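Local coordinates for protein uracil-dna glycosylase (PDB 4UQM) that belongs to the uracil-DNA glycosylase superfamily, with a parallel four-stranded sheet among helices, and is seen here with bound nucleic acid, at residues Leu32-Ser36 against Ala37-His41; Val63-Ala66 against Leu67-Thr70. The protein carries 1 engineered substitution. All coordinates share one frame; numbering follows the deposited sequence.

Contact 1: Leu32-Ser36 against Ala37-His41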
loop_
_atom_site.group_PDB
_atom_site.type_symbol
_atom_site.label_atom_id
_atom_site.label_comp_id
_atom_site.label_asym_id
_atom_site.label_seq_id
_atom_site.Cartn_x
_atom_site.Cartn_y
_atom_site.Cartn_z
ATOM N N LEU A 32 17.205 -3.989 -6.404
ATOM C CA LEU A 32 18.045 -3.890 -7.577
ATOM C C LEU A 32 17.808 -4.977 -8.611
ATOM O O LEU A 32 17.754 -4.641 -9.791
ATOM C CB LEU A 32 19.536 -3.794 -7.224
ATOM C CG LEU A 32 20.495 -3.588 -8.409
ATOM C CD1 LEU A 32 20.178 -2.299 -9.191
ATOM C CD2 LEU A 32 21.935 -3.557 -7.931
ATOM N N PRO A 33 17.668 -6.267 -8.198
ATOM C CA PRO A 33 17.445 -7.285 -9.225
ATOM C C PRO A 33 16.154 -7.071 -10.033
ATOM O O PRO A 33 16.070 -7.480 -11.191
ATOM C CB PRO A 33 17.359 -8.595 -8.419
ATOM C CG PRO A 33 18.148 -8.308 -7.191
ATOM C CD PRO A 33 17.802 -6.892 -6.865
ATOM N N GLU A 34 15.141 -6.476 -9.411
ATOM C CA GLU A 34 13.893 -6.183 -10.107
ATOM C C GLU A 34 14.113 -5.086 -11.154
ATOM O O GLU A 34 13.708 -5.228 -12.321
ATOM C CB GLU A 34 12.815 -5.730 -9.127
ATOM C CG GLU A 34 12.656 -6.654 -7.908
ATOM C CD GLU A 34 12.639 -8.113 -8.248
ATOM O OE1 GLU A 34 11.913 -8.512 -9.189
ATOM O OE2 GLU A 34 13.296 -8.909 -7.530
ATOM N N PHE A 35 14.768 -3.994 -10.756
ATOM C CA PHE A 35 14.971 -2.872 -11.678
ATOM C C PHE A 35 15.831 -3.245 -12.871
ATOM O O PHE A 35 15.780 -2.606 -13.907
ATOM C CB PHE A 35 15.550 -1.658 -10.948
ATOM C CG PHE A 35 14.689 -1.186 -9.782
ATOM C CD1 PHE A 35 13.361 -0.982 -9.956
ATOM C CD2 PHE A 35 15.234 -0.912 -8.525
ATOM C CE1 PHE A 35 12.557 -0.551 -8.897
ATOM C CE2 PHE A 35 14.448 -0.466 -7.487
ATOM C CZ PHE A 35 13.105 -0.327 -7.645
ATOM N N SER A 36 16.593 -4.331 -12.706
ATOM C CA SER A 36 17.480 -4.882 -13.723
ATOM C C SER A 36 16.845 -5.989 -14.594
ATOM O O SER A 36 17.443 -6.415 -15.554
ATOM C CB SER A 36 18.777 -5.410 -13.043
ATOM O OG SER A 36 19.328 -4.497 -12.063
ATOM N N ALA A 37 15.652 -6.471 -14.232
ATOM C CA ALA A 37 15.075 -7.661 -14.801
ATOM C C ALA A 37 14.349 -7.416 -16.110
ATOM O O ALA A 37 13.711 -6.364 -16.284
ATOM C CB ALA A 37 14.120 -8.280 -13.791
ATOM N N PRO A 38 14.375 -8.421 -17.014
ATOM C CA PRO A 38 13.576 -8.290 -18.225
ATOM C C PRO A 38 12.075 -7.972 -18.004
ATOM O O PRO A 38 11.545 -7.087 -18.713
ATOM C CB PRO A 38 13.817 -9.619 -18.940
ATOM C CG PRO A 38 15.162 -10.048 -18.487
ATOM C CD PRO A 38 15.242 -9.618 -17.059
ATOM N N TYR A 39 11.397 -8.614 -17.040
ATOM C CA TYR A 39 9.970 -8.336 -16.859
ATOM C C TYR A 39 9.730 -6.855 -16.528
ATOM O O TYR A 39 8.701 -6.279 -16.883
ATOM C CB TYR A 39 9.309 -9.213 -15.764
ATOM C CG TYR A 39 9.498 -8.690 -14.353
ATOM C CD1 TYR A 39 8.620 -7.745 -13.811
ATOM C CD2 TYR A 39 10.572 -9.144 -13.549
ATOM C CE1 TYR A 39 8.770 -7.216 -12.562
ATOM C CE2 TYR A 39 10.737 -8.619 -12.277
ATOM C CZ TYR A 39 9.861 -7.630 -11.814
ATOM O OH TYR A 39 10.010 -7.124 -10.580
ATOM N N PHE A 40 10.673 -6.234 -15.831
ATOM C CA PHE A 40 10.506 -4.871 -15.390
ATOM C C PHE A 40 10.752 -3.905 -16.540
ATOM O O PHE A 40 10.084 -2.856 -16.657
ATOM C CB PHE A 40 11.419 -4.583 -14.185
ATOM C CG PHE A 40 11.143 -3.285 -13.532
ATOM C CD1 PHE A 40 10.149 -3.167 -12.560
ATOM C CD2 PHE A 40 11.842 -2.165 -13.888
ATOM C CE1 PHE A 40 9.894 -1.942 -11.980
ATOM C CE2 PHE A 40 11.552 -0.959 -13.318
ATOM C CZ PHE A 40 10.579 -0.837 -12.378
ATOM N N HIS A 41 11.677 -4.268 -17.413
ATOM C CA HIS A 41 11.888 -3.500 -18.625
ATOM C C HIS A 41 10.604 -3.535 -19.475
ATOM O O HIS A 41 10.191 -2.537 -20.016
ATOM C CB HIS A 41 13.071 -4.080 -19.433
ATOM C CG HIS A 41 13.365 -3.329 -20.693
ATOM N ND1 HIS A 41 14.321 -2.334 -20.748
ATOM C CD2 HIS A 41 12.891 -3.463 -21.957
ATOM C CE1 HIS A 41 14.379 -1.852 -21.976
ATOM N NE2 HIS A 41 13.528 -2.531 -22.731
HETATM O O HOH W 1 14.677 -3.627 -16.121
#

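Contact 2: Val63-Ala66 against Leu67-Thr70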
loop_
_atom_site.group_PDB
_atom_site.type_symbol
_atom_site.label_atom_id
_atom_site.label_comp_id
_atom_site.label_asym_id
_atom_site.label_seq_id
_atom_site.Cartn_x
_atom_site.Cartn_y
_atom_site.Cartn_z
ATOM N N VAL A 63 4.844 7.202 -8.361
ATOM C CA VAL A 63 4.528 5.786 -8.360
ATOM C C VAL A 63 5.171 5.032 -7.227
ATOM O O VAL A 63 4.542 4.126 -6.641
ATOM C CB VAL A 63 4.889 5.154 -9.736
ATOM C CG1 VAL A 63 4.903 3.623 -9.716
ATOM C CG2 VAL A 63 3.931 5.626 -10.801
ATOM N N PHE A 64 6.424 5.356 -6.907
ATOM C CA PHE A 64 7.183 4.600 -5.907
ATOM C C PHE A 64 7.207 5.314 -4.545
ATOM O O PHE A 64 8.029 4.961 -3.666
ATOM C CB PHE A 64 8.597 4.340 -6.428
ATOM C CG PHE A 64 8.628 3.403 -7.602
ATOM C CD1 PHE A 64 8.512 2.026 -7.416
ATOM C CD2 PHE A 64 8.772 3.870 -8.900
ATOM C CE1 PHE A 64 8.504 1.147 -8.512
ATOM C CE2 PHE A 64 8.770 2.991 -9.974
ATOM C CZ PHE A 64 8.636 1.641 -9.768
ATOM N N ASN A 65 6.300 6.278 -4.315
ATOM C CA ASN A 65 6.326 7.017 -3.060
ATOM C C ASN A 65 6.183 6.194 -1.797
ATOM O O ASN A 65 6.715 6.608 -0.785
ATOM C CB ASN A 65 5.326 8.166 -3.030
ATOM C CG ASN A 65 5.814 9.370 -3.831
ATOM O OD1 ASN A 65 6.941 9.402 -4.335
ATOM N ND2 ASN A 65 4.948 10.336 -4.018
ATOM N N ALA A 66 5.457 5.096 -1.813
ATOM C CA ALA A 66 5.355 4.301 -0.578
ATOM C C ALA A 66 6.735 3.878 -0.094
ATOM O O ALA A 66 6.986 3.837 1.116
ATOM C CB ALA A 66 4.469 3.079 -0.776
ATOM N N LEU A 67 7.612 3.455 -1.028
ATOM C CA LEU A 67 8.974 3.054 -0.647
ATOM C C LEU A 67 9.758 4.253 -0.171
ATOM O O LEU A 67 10.581 4.115 0.729
ATOM C CB LEU A 67 9.670 2.413 -1.842
ATOM C CG LEU A 67 8.962 1.285 -2.569
ATOM C CD1 LEU A 67 9.844 0.782 -3.708
ATOM C CD2 LEU A 67 8.569 0.157 -1.665
ATOM N N ARG A 68 9.564 5.425 -0.800
ATOM C CA ARG A 68 10.244 6.622 -0.328
ATOM C C ARG A 68 9.914 7.051 1.085
ATOM O O ARG A 68 10.784 7.570 1.818
ATOM C CB ARG A 68 9.978 7.815 -1.293
ATOM C CG ARG A 68 10.507 7.538 -2.705
ATOM C CD ARG A 68 10.482 8.783 -3.580
ATOM N NE ARG A 68 11.072 8.466 -4.882
ATOM C CZ ARG A 68 10.408 8.217 -6.010
ATOM N NH1 ARG A 68 9.088 8.230 -6.065
ATOM N NH2 ARG A 68 11.059 7.805 -7.049
ATOM N N TYR A 69 8.674 6.871 1.474
ATOM C CA TYR A 69 8.199 7.394 2.788
ATOM C C TYR A 69 8.362 6.368 3.893
ATOM O O TYR A 69 8.402 6.768 5.042
ATOM C CB TYR A 69 6.759 7.963 2.634
ATOM C CG TYR A 69 6.765 9.091 1.589
ATOM C CD1 TYR A 69 7.984 9.667 1.165
ATOM C CD2 TYR A 69 5.617 9.540 0.947
ATOM C CE1 TYR A 69 8.043 10.656 0.212
ATOM C CE2 TYR A 69 5.684 10.587 0.002
ATOM C CZ TYR A 69 6.905 11.076 -0.390
ATOM O OH TYR A 69 7.147 12.101 -1.343
ATOM N N THR A 70 8.543 5.088 3.568
ATOM C CA THR A 70 8.754 4.053 4.580
ATOM C C THR A 70 9.905 3.135 4.137
ATOM O O THR A 70 9.657 2.182 3.429
ATOM C CB THR A 70 7.479 3.235 4.766
ATOM O OG1 THR A 70 6.361 4.133 4.966
ATOM C CG2 THR A 70 7.638 2.321 5.963
HETATM O O HOH W 2 4.379 3.889 2.805
#

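Contact 1: Leu32-Ser36 against Ala37-His41
Ala-37 N bonds back to Glu-34 O at 3.0 Å, and round this turn the chain passes from the end of helix 25-35 into helix 38-53. The N-H points at the oxygen almost straight (166°), although it comes from well above the carbonyl plane. A water gives one hydrogen to Phe-35 O and the other to Ala-37 O, bridging the two carbonyls on either side of Ser-36 in the sequence. Ser-36, at the exposed turn, folds its hydroxyl back on the helix it leaves: OG donates to Leu-32 O at 2.8 Å.

The arrangement is a short helix-to-helix connection, with Ala-37 as N-cap of helix 38-53 and Pro-38, which has no N-H to offer, in its first turn. Across the connection Tyr-39 OH donates to Glu-34 OE1 at 2.7 Å; OE1 accepts through its anti lone pair, the one turned away from OE2. OE1 lies at the edge of the phenol ring, in its plane, while the carboxylate as a whole is turned out of that plane. Tyr-39 reaches it with CG between backbone N and carbonyl carbon (chi1 83°), while Glu-34 bends at chi2. Helix 160-172 packs on both side chains through Phe-163.

On the buried side, Phe-35 turns its edge to the face of Phe-40 in a T-shaped stack, centroids 5.4 Å apart and planes at 75°. Large flat apolar rings suit this inner side of the turn, where Phe-35 CD1 comes within 3.7 Å of Phe-40 CZ.

Contact 2: Val63-Ala66 against Leu67-Thr70
Phe-64 O meets Arg-68 N at 3.3 Å in the opening turn of the short helix 65-69, for which Phe-64 is the N-cap; the same oxygen takes a second, weak bond from Leu-67 N. This single-turn helix lies beside strand 138-142 of the parallel sheet in the uracil-DNA glycosylase fold. Phe-64 and Leu-67 run side by side, pointing the same way, their CD1 atoms 4.1 Å apart; Leu-67, which is buried, continues onto Trp-27 and Leu-31 of helix 25-35. The CB of Phe-64 also lies over a face of the Arg-68 guanidinium.

Asn-65, though buried, has partners for both ends of its amide. OD1 accepts from Arg-68 NH1 at 3.0 Å, lying in the guanidinium plane at its edge, while the amide itself stands nearly perpendicular to that plane (79°). ND2 is held by Asp-62 OD1. Arginine suits this place because its chain, extended from CG to NE, carries the guanidinium back along the helix to OD1 and on to Ala-21 O, which NH2 binds. Asn-65 O takes Tyr-69 N at 3.0 Å and sits over one face of the Tyr-69 ring, whose plane is 30° from that of the asparagine amide alongside.

Ala-66, small enough to pack against Leu-139 of the strand, offers its carbonyl to the end of the helix: its O receives Thr-70 N at 3.2 Å. Thr-70 OG1 also bonds to Ala-134 O, and a water donates both to that hydroxyl, at 2.9 Å from OG1, and to Ala-66 O.

How the contacts relate
The centre of contact 1 is about 21 Å from the centre of the chain, toward the periphery; that of contact 2 is about 9 Å from it, beside the sheet. Contact 1 joins two successive helices round a turn; contact 2 stays within one short helix. Their polar chemistry differs accordingly: a carboxylate and a phenol span the connection, while an amide and a guanidinium pair along the inner helix and reach further residues of the chain. The two meet where Phe-40 CZ packs 4.1 Å from Phe-64 CZ, and Leu-67 also touches helix 25-35, so both connected helices rest on the 63-70 region. Each contact remains at least about 17 Å, nearest atom, from the nucleic acid.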